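Local coordinates for protein glycoside hydrolase family 43 (PDB 4QQS) that acts as a thermostable glycoside hydrolase with alpha-L-arabinofuranosidase activity, built as a five-bladed beta-propeller, at residues I158-M163 with D173-I178. Sequence-based numbering, arbitrary orientation.
Sequences IYVQEM and DPVLAI
The short strand 175-178 pairs antiparallel with the later part of strand 153-162, in two registers divided by a classic beta bulge. Val160 and Val175 share a pair of backbone hydrogen bonds, whereas at Ile158 the carbonyl O takes two donors, Ala177 N at 2.8 Å and Ile178 N at 3.3 Å, because the extra residue presents two consecutive N-H groups. Ile158 N donates in return to Ile178 O, almost along its C=O axis. Ala177 makes the kink (psi -65°), and its CB lies 3.3 Å from Ile158 O.

The Ile158/Ile178 and Val160/Val175 pairs share one face of the sheet on the two sides of the bulge; in each the partners lie alongside each other in the same direction, Ile158 CD1 meeting Ile178 CD1 at 3.9 Å. The side chains of Tyr159 and Leu176 diverge from a non-hydrogen-bonded pair, then cross obliquely: Leu176, with CG anti to its backbone N (chi1 178°), carries CD1 over one face of the phenol ring, 4.1 Å from its centroid, in a CH-pi contact displaced toward the ring's perimeter. Pro174 CB touches the same ring at CD2, 3.7 Å away. The extended Gln161 chain lies beside Pro174, CG 3.6 Å from the proline CA. Its amide is held at both ends: OE1 accepts from Arg120 and is hydrogen-bonded to the Tyr141 hydroxyl, while NE2 donates to Lys171 O. An alanine here would remove CG and the carboxamide, and would probably loosen Pro174 and cost Arg120, Tyr141 and Lys171 O these hydrogen bonds.

Strand 137-143 pairs with 153-162, Tyr141 touching both Tyr159 and Pro174. The isoleucine face packs against strands 191-202 and 205-212, with Ile158 about 6 Å, side chain to side chain, from Glu195, the predicted proton donor.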
# COMPACT_ATOMS: atom_id res chain seq x y z
N ILE A 158 -12.51 -1.31 3.50
CA ILE A 158 -11.86 -0.06 3.15
C ILE A 158 -12.86 1.08 3.17
O ILE A 158 -13.89 1.00 2.50
CB ILE A 158 -11.16 -0.16 1.78
CG1 ILE A 158 -10.02 -1.18 1.85
CG2 ILE A 158 -10.64 1.20 1.32
CD1 ILE A 158 -9.51 -1.64 0.49
N TYR A 159 -12.54 2.10 3.95
CA TYR A 159 -13.30 3.34 4.05
C TYR A 159 -12.51 4.47 3.40
O TYR A 159 -11.30 4.40 3.23
CB TYR A 159 -13.57 3.67 5.53
CG TYR A 159 -14.61 2.79 6.15
CD1 TYR A 159 -14.28 1.53 6.64
CD2 TYR A 159 -15.94 3.19 6.24
CE1 TYR A 159 -15.22 0.69 7.19
CE2 TYR A 159 -16.90 2.35 6.79
CZ TYR A 159 -16.53 1.11 7.26
OH TYR A 159 -17.49 0.28 7.80
N VAL A 160 -13.23 5.54 3.08
CA VAL A 160 -12.63 6.76 2.58
C VAL A 160 -13.26 7.96 3.26
O VAL A 160 -14.46 7.99 3.54
CB VAL A 160 -12.76 6.87 1.03
CG1 VAL A 160 -14.21 6.79 0.57
CG2 VAL A 160 -12.09 8.14 0.51
N GLN A 161 -12.42 8.96 3.53
CA GLN A 161 -12.89 10.29 3.89
C GLN A 161 -12.05 11.34 3.20
O GLN A 161 -10.84 11.19 3.03
CB GLN A 161 -12.84 10.51 5.41
CG GLN A 161 -13.91 9.73 6.14
CD GLN A 161 -13.80 9.81 7.64
OE1 GLN A 161 -13.18 8.96 8.28
NE2 GLN A 161 -14.42 10.84 8.21
N GLU A 162 -12.69 12.44 2.83
CA GLU A 162 -11.97 13.64 2.46
C GLU A 162 -11.24 14.16 3.69
O GLU A 162 -11.76 14.04 4.81
CB GLU A 162 -12.98 14.65 1.95
CG GLU A 162 -12.40 15.92 1.38
CD GLU A 162 -13.48 16.84 0.84
OE1 GLU A 162 -14.61 16.36 0.55
OE2 GLU A 162 -13.19 18.04 0.70
N MET A 163 -10.05 14.72 3.50
CA MET A 163 -9.32 15.32 4.60
C MET A 163 -9.37 16.82 4.53
O MET A 163 -9.60 17.41 3.48
CB MET A 163 -7.85 14.91 4.61
CG MET A 163 -7.62 13.40 4.43
SD MET A 163 -5.91 12.94 4.60
CE MET A 163 -5.77 12.82 6.37
N ASP A 173 -18.57 11.87 7.90
CA ASP A 173 -18.68 10.49 8.32
C ASP A 173 -17.80 9.61 7.43
O ASP A 173 -17.60 9.90 6.26
CB ASP A 173 -20.12 10.01 8.17
CG ASP A 173 -21.09 10.74 9.09
OD1 ASP A 173 -20.69 11.15 10.19
OD2 ASP A 173 -22.27 10.85 8.71
N PRO A 174 -17.30 8.50 7.97
CA PRO A 174 -16.60 7.54 7.12
C PRO A 174 -17.53 7.00 6.04
O PRO A 174 -18.69 6.71 6.32
CB PRO A 174 -16.18 6.44 8.09
CG PRO A 174 -16.16 7.11 9.43
CD PRO A 174 -17.29 8.08 9.38
N VAL A 175 -17.02 6.88 4.82
CA VAL A 175 -17.78 6.32 3.73
C VAL A 175 -17.19 4.94 3.41
O VAL A 175 -16.01 4.83 3.10
CB VAL A 175 -17.71 7.22 2.48
CG1 VAL A 175 -18.53 6.63 1.34
CG2 VAL A 175 -18.20 8.61 2.80
N LEU A 176 -18.00 3.88 3.51
CA LEU A 176 -17.54 2.57 3.09
C LEU A 176 -17.26 2.59 1.59
O LEU A 176 -18.12 2.99 0.81
CB LEU A 176 -18.60 1.51 3.42
CG LEU A 176 -18.25 0.09 2.99
CD1 LEU A 176 -16.99 -0.43 3.68
CD2 LEU A 176 -19.43 -0.83 3.26
N ALA A 177 -16.05 2.20 1.21
CA ALA A 177 -15.68 2.12 -0.19
C ALA A 177 -15.93 0.71 -0.72
O ALA A 177 -16.81 0.51 -1.55
CB ALA A 177 -14.24 2.54 -0.40
N ILE A 178 -15.20 -0.27 -0.19
CA ILE A 178 -15.34 -1.66 -0.60
C ILE A 178 -15.13 -2.59 0.58
O ILE A 178 -14.43 -2.26 1.54
CB ILE A 178 -14.39 -2.06 -1.75
CG1 ILE A 178 -12.93 -1.85 -1.37
CG2 ILE A 178 -14.75 -1.32 -3.02
CD1 ILE A 178 -11.94 -2.43 -2.39